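PDB 3HLY: flavodoxin-like domain from Synechococcus elongatus PCC 6301, which probably binds a flavin mononucleotide and passes electrons, as flavodoxins do, within a larger flavoprotein from which this domain was cut. Local coordinates for residues V3-L8 and G54-T59; R23-T28 and T136-W141. All coordinates share one frame; numbering follows the deposited sequence.

Interaction 1 (V3-L8 and G54-T59); sequences VLIGYL and GIVLGT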
ATOM      1  N   VAL A   3      -3.335  -2.679  -9.339  1.00 27.00           N
ATOM      2  CA  VAL A   3      -3.031  -2.148  -8.026  1.00 25.19           C
ATOM      3  C   VAL A   3      -1.549  -2.349  -7.702  1.00 29.88           C
ATOM      4  O   VAL A   3      -0.997  -3.422  -7.901  1.00 28.62           O
ATOM      5  CB  VAL A   3      -3.913  -2.815  -6.957  1.00 26.61           C
ATOM      6  CG1 VAL A   3      -3.567  -2.275  -5.574  1.00 20.57           C
ATOM      7  CG2 VAL A   3      -5.379  -2.546  -7.268  1.00 31.59           C
ATOM      8  N   LEU A   4      -0.904  -1.293  -7.237  1.00 20.23           N
ATOM      9  CA  LEU A   4       0.501  -1.372  -6.884  1.00 19.73           C
ATOM     10  C   LEU A   4       0.605  -1.512  -5.379  1.00 25.96           C
ATOM     11  O   LEU A   4       0.079  -0.691  -4.649  1.00 22.06           O
ATOM     12  CB  LEU A   4       1.238  -0.101  -7.299  1.00 34.30           C
ATOM     13  CG  LEU A   4       2.650   0.093  -6.712  1.00 47.49           C
ATOM     14  CD1 LEU A   4       3.617  -0.964  -7.270  1.00 49.11           C
ATOM     15  CD2 LEU A   4       3.154   1.477  -7.051  1.00 54.26           C
ATOM     16  N   ILE A   5       1.288  -2.550  -4.921  1.00 24.49           N
ATOM     17  CA  ILE A   5       1.485  -2.728  -3.491  1.00 23.46           C
ATOM     18  C   ILE A   5       2.957  -2.464  -3.200  1.00 25.33           C
ATOM     19  O   ILE A   5       3.844  -3.154  -3.714  1.00 32.09           O
ATOM     20  CB  ILE A   5       1.106  -4.145  -3.035  1.00 25.62           C
ATOM     21  CG1 ILE A   5      -0.379  -4.389  -3.334  1.00 40.31           C
ATOM     22  CG2 ILE A   5       1.366  -4.304  -1.542  1.00 20.87           C
ATOM     23  CD1 ILE A   5      -0.896  -5.732  -2.848  1.00 48.60           C
ATOM     24  N   GLY A   6       3.213  -1.429  -2.408  1.00 30.29           N
ATOM     25  CA  GLY A   6       4.576  -1.080  -2.055  1.00 27.19           C
ATOM     26  C   GLY A   6       4.820  -1.264  -0.569  1.00 40.25           C
ATOM     27  O   GLY A   6       3.955  -0.956   0.255  1.00 31.11           O
ATOM     28  N   TYR A   7       5.994  -1.782  -0.220  1.00 39.87           N
ATOM     29  CA  TYR A   7       6.346  -2.002   1.182  1.00 35.64           C
ATOM     30  C   TYR A   7       7.847  -2.177   1.317  1.00 38.41           C
ATOM     31  O   TYR A   7       8.571  -2.137   0.329  1.00 50.12           O
ATOM     32  CB  TYR A   7       5.651  -3.253   1.730  1.00 37.36           C
ATOM     33  CG  TYR A   7       5.938  -4.502   0.933  1.00 42.97           C
ATOM     34  CD1 TYR A   7       5.360  -4.695  -0.321  1.00 47.86           C
ATOM     35  CD2 TYR A   7       6.822  -5.475   1.409  1.00 42.48           C
ATOM     36  CE1 TYR A   7       5.652  -5.817  -1.083  1.00 45.33           C
ATOM     37  CE2 TYR A   7       7.124  -6.610   0.646  1.00 41.65           C
ATOM     38  CZ  TYR A   7       6.532  -6.770  -0.600  1.00 46.15           C
ATOM     39  OH  TYR A   7       6.807  -7.877  -1.370  1.00 53.70           O
ATOM     40  N   LEU A   8       8.314  -2.371   2.547  1.00 45.09           N
ATOM     41  CA  LEU A   8       9.737  -2.583   2.779  1.00 48.72           C
ATOM     42  C   LEU A   8       9.993  -4.050   3.073  1.00 44.48           C
ATOM     43  O   LEU A   8       9.352  -4.645   3.939  1.00 47.47           O
ATOM     44  CB  LEU A   8      10.249  -1.740   3.954  1.00 41.53           C
ATOM     45  CG  LEU A   8      10.504  -0.250   3.732  1.00 53.92           C
ATOM     46  CD1 LEU A   8       9.182   0.479   3.606  1.00 62.37           C
ATOM     47  CD2 LEU A   8      11.294   0.307   4.911  1.00 61.91           C
ATOM     48  N   GLY A  54      -5.088   1.603  -8.179  1.00 36.89           N
ATOM     49  CA  GLY A  54      -5.040   1.690  -6.742  1.00 29.99           C
ATOM     50  C   GLY A  54      -3.629   1.511  -6.244  1.00 26.08           C
ATOM     51  O   GLY A  54      -2.791   0.859  -6.883  1.00 23.78           O
ATOM     52  N   ILE A  55      -3.374   2.122  -5.098  1.00 21.41           N
ATOM     53  CA  ILE A  55      -2.083   2.061  -4.457  1.00 25.98           C
ATOM     54  C   ILE A  55      -2.256   1.546  -3.017  1.00 25.46           C
ATOM     55  O   ILE A  55      -3.088   2.046  -2.272  1.00 26.04           O
ATOM     56  CB  ILE A  55      -1.448   3.452  -4.394  1.00 29.01           C
ATOM     57  CG1 ILE A  55      -1.307   4.033  -5.811  1.00 31.30           C
ATOM     58  CG2 ILE A  55      -0.113   3.374  -3.701  1.00 37.11           C
ATOM     59  CD1 ILE A  55      -0.899   5.479  -5.814  1.00 27.48           C
ATOM     60  N   VAL A  56      -1.482   0.539  -2.651  1.00 19.52           N
ATOM     61  CA  VAL A  56      -1.514  -0.000  -1.294  1.00 16.32           C
ATOM     62  C   VAL A  56      -0.108   0.206  -0.757  1.00 20.45           C
ATOM     63  O   VAL A  56       0.871  -0.203  -1.392  1.00 25.99           O
ATOM     64  CB  VAL A  56      -1.842  -1.483  -1.280  1.00 23.07           C
ATOM     65  CG1 VAL A  56      -1.700  -2.040   0.145  1.00 22.79           C
ATOM     66  CG2 VAL A  56      -3.251  -1.686  -1.785  1.00 22.85           C
ATOM     67  N   LEU A  57      -0.018   0.854   0.395  1.00 17.41           N
ATOM     68  CA  LEU A  57       1.264   1.137   1.022  1.00 29.74           C
ATOM     69  C   LEU A  57       1.348   0.679   2.489  1.00 28.23           C
ATOM     70  O   LEU A  57       0.416   0.872   3.270  1.00 28.12           O
ATOM     71  CB  LEU A  57       1.509   2.645   0.947  1.00 37.94           C
ATOM     72  CG  LEU A  57       2.898   3.179   1.237  1.00 44.99           C
ATOM     73  CD1 LEU A  57       3.841   2.657   0.169  1.00 43.24           C
ATOM     74  CD2 LEU A  57       2.868   4.714   1.261  1.00 40.62           C
ATOM     75  N   GLY A  58       2.458   0.052   2.854  1.00 26.20           N
ATOM     76  CA  GLY A  58       2.644  -0.349   4.238  1.00 22.15           C
ATOM     77  C   GLY A  58       3.297   0.863   4.879  1.00 34.07           C
ATOM     78  O   GLY A  58       4.001   1.598   4.190  1.00 35.72           O
ATOM     79  N   THR A  59       3.065   1.106   6.165  1.00 26.62           N
ATOM     80  CA  THR A  59       3.678   2.268   6.814  1.00 28.40           C
ATOM     81  C   THR A  59       5.191   2.162   6.875  1.00 41.83           C
ATOM     82  O   THR A  59       5.744   1.137   7.272  1.00 39.75           O
ATOM     83  CB  THR A  59       3.182   2.474   8.253  1.00 32.51           C
ATOM     84  OG1 THR A  59       3.317   1.250   8.979  1.00 38.81           O
ATOM     85  CG2 THR A  59       1.729   2.927   8.268  1.00 34.77           C
TER
HETATM   86  O   HOH W   1       6.512  -1.091   4.947  1.00 39.39           O

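Interaction 2 (R23-T28 and T136-W141); sequences RGLVKT and TDLGQW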
ATOM      1  N   ARG A  23      -3.221 -11.409  -1.852  1.00 25.07           N
ATOM      2  CA  ARG A  23      -4.003 -12.629  -2.099  1.00 36.68           C
ATOM      3  C   ARG A  23      -5.479 -12.280  -2.319  1.00 34.08           C
ATOM      4  O   ARG A  23      -6.140 -12.816  -3.213  1.00 26.99           O
ATOM      5  CB  ARG A  23      -3.895 -13.581  -0.891  1.00 44.48           C
ATOM      6  CG  ARG A  23      -3.244 -14.907  -1.167  1.00 53.95           C
ATOM      7  CD  ARG A  23      -3.048 -15.684   0.136  1.00 60.14           C
ATOM      8  NE  ARG A  23      -2.438 -14.832   1.155  1.00 62.29           N
ATOM      9  CZ  ARG A  23      -1.930 -15.260   2.305  1.00 62.70           C
ATOM     10  NH1 ARG A  23      -1.943 -16.553   2.607  1.00 74.63           N
ATOM     11  NH2 ARG A  23      -1.417 -14.388   3.160  1.00 59.06           N
ATOM     12  N   GLY A  24      -6.000 -11.397  -1.477  1.00 27.06           N
ATOM     13  CA  GLY A  24      -7.388 -11.007  -1.597  1.00 27.81           C
ATOM     14  C   GLY A  24      -7.622 -10.354  -2.944  1.00 34.83           C
ATOM     15  O   GLY A  24      -8.614 -10.624  -3.610  1.00 35.92           O
ATOM     16  N   LEU A  25      -6.679  -9.503  -3.338  1.00 31.37           N
ATOM     17  CA  LEU A  25      -6.740  -8.785  -4.593  1.00 22.31           C
ATOM     18  C   LEU A  25      -6.683  -9.620  -5.863  1.00 31.29           C
ATOM     19  O   LEU A  25      -7.420  -9.332  -6.803  1.00 31.30           O
ATOM     20  CB  LEU A  25      -5.623  -7.750  -4.642  1.00 19.77           C
ATOM     21  CG  LEU A  25      -5.988  -6.402  -4.052  1.00 27.82           C
ATOM     22  CD1 LEU A  25      -4.741  -5.532  -3.945  1.00 16.63           C
ATOM     23  CD2 LEU A  25      -7.065  -5.756  -4.941  1.00 25.66           C
ATOM     24  N   VAL A  26      -5.801 -10.621  -5.924  1.00 33.66           N
ATOM     25  CA  VAL A  26      -5.701 -11.429  -7.144  1.00 35.23           C
ATOM     26  C   VAL A  26      -6.893 -12.355  -7.343  1.00 33.37           C
ATOM     27  O   VAL A  26      -7.265 -12.631  -8.468  1.00 27.98           O
ATOM     28  CB  VAL A  26      -4.380 -12.277  -7.211  1.00 37.16           C
ATOM     29  CG1 VAL A  26      -3.191 -11.363  -7.303  1.00 13.35           C
ATOM     30  CG2 VAL A  26      -4.276 -13.196  -6.008  1.00 22.65           C
ATOM     31  N   LYS A  27      -7.497 -12.827  -6.254  1.00 32.32           N
ATOM     32  CA  LYS A  27      -8.671 -13.698  -6.363  1.00 36.80           C
ATOM     33  C   LYS A  27      -9.789 -13.012  -7.149  1.00 38.99           C
ATOM     34  O   LYS A  27     -10.584 -13.675  -7.820  1.00 50.49           O
ATOM     35  CB  LYS A  27      -9.215 -14.074  -4.977  1.00 48.31           C
ATOM     36  CG  LYS A  27      -8.334 -15.018  -4.177  1.00 52.90           C
ATOM     37  CD  LYS A  27      -9.037 -15.454  -2.902  1.00 62.14           C
ATOM     38  CE  LYS A  27      -8.104 -16.245  -2.007  1.00 65.62           C
ATOM     39  NZ  LYS A  27      -7.494 -17.396  -2.729  1.00 71.08           N
ATOM     40  N   THR A  28      -9.858 -11.687  -7.066  1.00 35.54           N
ATOM     41  CA  THR A  28     -10.897 -10.960  -7.775  1.00 36.98           C
ATOM     42  C   THR A  28     -10.523 -10.721  -9.212  1.00 49.17           C
ATOM     43  O   THR A  28     -11.322 -10.163  -9.959  1.00 60.93           O
ATOM     44  CB  THR A  28     -11.169  -9.581  -7.182  1.00 36.32           C
ATOM     45  OG1 THR A  28     -10.116  -8.690  -7.570  1.00 28.67           O
ATOM     46  CG2 THR A  28     -11.263  -9.667  -5.665  1.00 28.39           C
ATOM     47  N   THR A 136      -9.861  -8.113  -1.248  1.00 24.55           N
ATOM     48  CA  THR A 136     -11.012  -8.599  -1.961  1.00 24.49           C
ATOM     49  C   THR A 136     -11.968  -7.457  -2.248  1.00 28.84           C
ATOM     50  O   THR A 136     -12.477  -7.322  -3.363  1.00 28.36           O
ATOM     51  CB  THR A 136     -11.747  -9.669  -1.134  1.00 30.41           C
ATOM     52  OG1 THR A 136     -10.863 -10.763  -0.885  1.00 32.52           O
ATOM     53  CG2 THR A 136     -12.969 -10.175  -1.876  1.00 39.00           C
ATOM     54  N   ASP A 137     -12.191  -6.614  -1.246  1.00 28.95           N
ATOM     55  CA  ASP A 137     -13.130  -5.505  -1.387  1.00 31.23           C
ATOM     56  C   ASP A 137     -12.654  -4.478  -2.400  1.00 24.39           C
ATOM     57  O   ASP A 137     -13.416  -3.996  -3.230  1.00 31.72           O
ATOM     58  CB  ASP A 137     -13.359  -4.856  -0.023  1.00 33.58           C
ATOM     59  CG  ASP A 137     -13.989  -5.818   0.984  1.00 71.93           C
ATOM     60  OD1 ASP A 137     -14.052  -7.044   0.707  1.00 85.61           O
ATOM     61  OD2 ASP A 137     -14.415  -5.352   2.060  1.00 86.64           O
ATOM     62  N   LEU A 138     -11.380  -4.146  -2.325  1.00 25.57           N
ATOM     63  CA  LEU A 138     -10.801  -3.207  -3.262  1.00 26.53           C
ATOM     64  C   LEU A 138     -10.936  -3.798  -4.660  1.00 28.40           C
ATOM     65  O   LEU A 138     -11.300  -3.106  -5.596  1.00 32.22           O
ATOM     66  CB  LEU A 138      -9.322  -2.989  -2.923  1.00 19.06           C
ATOM     67  CG  LEU A 138      -8.475  -2.247  -3.953  1.00 21.05           C
ATOM     68  CD1 LEU A 138      -9.176  -0.949  -4.377  1.00 21.71           C
ATOM     69  CD2 LEU A 138      -7.096  -1.959  -3.353  1.00 20.63           C
ATOM     70  N   GLY A 139     -10.649  -5.089  -4.778  1.00 29.31           N
ATOM     71  CA  GLY A 139     -10.727  -5.769  -6.060  1.00 18.33           C
ATOM     72  C   GLY A 139     -12.112  -5.736  -6.675  1.00 21.32           C
ATOM     73  O   GLY A 139     -12.287  -5.400  -7.852  1.00 25.27           O
ATOM     74  N   GLN A 140     -13.108  -6.088  -5.876  1.00 31.94           N
ATOM     75  CA  GLN A 140     -14.473  -6.067  -6.360  1.00 29.52           C
ATOM     76  C   GLN A 140     -14.898  -4.643  -6.712  1.00 35.13           C
ATOM     77  O   GLN A 140     -15.613  -4.452  -7.698  1.00 40.43           O
ATOM     78  CB  GLN A 140     -15.399  -6.712  -5.328  1.00 26.67           C
ATOM     79  CG  GLN A 140     -15.142  -8.201  -5.217  1.00 27.63           C
ATOM     80  CD  GLN A 140     -16.044  -8.897  -4.233  1.00 50.92           C
ATOM     81  OE1 GLN A 140     -16.067  -8.572  -3.045  1.00 55.82           O
ATOM     82  NE2 GLN A 140     -16.797  -9.872  -4.719  1.00 68.43           N
ATOM     83  N   TRP A 141     -14.436  -3.638  -5.958  1.00 32.47           N
ATOM     84  CA  TRP A 141     -14.814  -2.256  -6.272  1.00 32.43           C
ATOM     85  C   TRP A 141     -14.252  -1.836  -7.626  1.00 32.54           C
ATOM     86  O   TRP A 141     -14.855  -1.020  -8.334  1.00 33.93           O
ATOM     87  CB  TRP A 141     -14.338  -1.261  -5.189  1.00 27.92           C
ATOM     88  CG  TRP A 141     -15.244  -1.203  -3.972  1.00 25.68           C
ATOM     89  CD1 TRP A 141     -14.931  -1.573  -2.695  1.00 22.60           C
ATOM     90  CD2 TRP A 141     -16.619  -0.786  -3.941  1.00 21.68           C
ATOM     91  NE1 TRP A 141     -16.021  -1.416  -1.872  1.00 26.21           N
ATOM     92  CE2 TRP A 141     -17.071  -0.933  -2.611  1.00 24.03           C
ATOM     93  CE3 TRP A 141     -17.511  -0.302  -4.908  1.00 27.78           C
ATOM     94  CZ2 TRP A 141     -18.381  -0.611  -2.220  1.00 34.33           C
ATOM     95  CZ3 TRP A 141     -18.817   0.020  -4.519  1.00 27.36           C
ATOM     96  CH2 TRP A 141     -19.234  -0.137  -3.188  1.00 28.20           C
TER
HETATM   97  O   HOH W   2     -10.797 -12.303  -2.941  1.00 51.29           O

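Interaction 1 (V3-L8 and G54-T59)
With chi1 at 179°, Val3 carries CG1 anti to its backbone N. Val56 has the same rotamer, which sets its CG2 beside its own N. These two methyls meet across the strands, Val3 CG1 to Val56 CG2 at 3.8 Å. Ile5 turns CG1 anti to its carbonyl carbon, and CG1 lies 3.8 Å from Val56 CB. Ile5 and Val56 thus run side by side on the sheet face that also bears Val3, and Val56 touches both neighbours. On the face of Leu4 and Ile55, Leu57 swings its CD1 over the Gly6 carbonyl, 3.6 Å from Gly6 O.

Four backbone hydrogen bonds join strands 3-7 and 54-58. Leu4 offers N to Gly54 O and O to Val56 N. Gly6 does likewise with Val56 O and Gly58 N. The Val56 N to Leu4 O bond is the straightest, 2.8 Å at 172°. The last, Gly58 N to Gly6 O, is longest at 3.2 Å. Beyond it, a water accepts from Leu8 N and donates weakly to Thr59 O. Strand 3-7 bonds to strand 32-36 along its other edge. This is the parallel pairing of strands 3-7 and 54-58, two of the inner strands in the 2-1-3-4-5 sheet of the flavodoxin-like fold.

Interaction 2 (R23-T28 and T136-W141)
Thr28 makes the closest approach, its OG1 lying 3.3 Å from Gly139 CA. The same side chain sets its methyl CG2 3.5 Å from Thr136 O. That methyl also brushes Thr136 CG2 and Gln140 CG, so Thr28 covers one turn of helix 125-144. Gly139 presents bare backbone here; a CB on it would clash with Thr28 OG1. On the inner side, Leu25 reaches over with CD2, 3.6 Å from Gly139 N and 3.9 Å from Leu138 CG. Gly24 lies against Thr136, their CA atoms 4.4 Å apart, and a CB on Gly24 would run into Thr136 N.

With glycine at both places, the axes of segments 23-27 and 136-141 come within 7.4 Å, crossing at -30°. In this flavodoxin-like alpha/beta sandwich, the first and last helices lie next to each other on one face of the parallel sheet. Leu25 rests on Val3 and Ile5 of that sheet, while Leu138 touches Ala113 and Phe114.

Thr28 is fixed by its own chain. OG1 takes the crowded position between backbone N and carbonyl carbon, chi1 76°, and donates to Leu25 O at 2.9 Å, from above the carbonyl plane. An alanine here would lose both OG1 and CG2, and with OG1 the bond to Leu25 O, and would probably loosen the packing against Gly139 and Thr136. A water donates to Gly24 O and also hydrogen-bonds Thr136 OG1 at 2.6 Å. Thr136 OG1 has a further partner in Glu132 O, one turn earlier in its helix. Thr143 OG1 bonds to Gly139 O and weakly to Thr28 O.

How the interactions relate
Interaction 1 sits at the centre of the chain and all its touching residues are buried. Interaction 2 is partly buried, about 14 Å away between centres, where two helices cover the sheet. Interaction 1 relies on direct backbone hydrogen bonds; interaction 2 relies on close packing at glycines, with a water as polar bridge. Strand 3-7, in interaction 1, is followed in the chain by helix 14-27, in interaction 2. The two contacts meet at an apolar seam. Leu25 CD1 packs 3.8 Å from Val3 CG1, and Leu138 CD2 lies 4.2 Å from Val56 CG2. Both helices therefore rest on the sheet face that bears Val3, Ile5 and Val56.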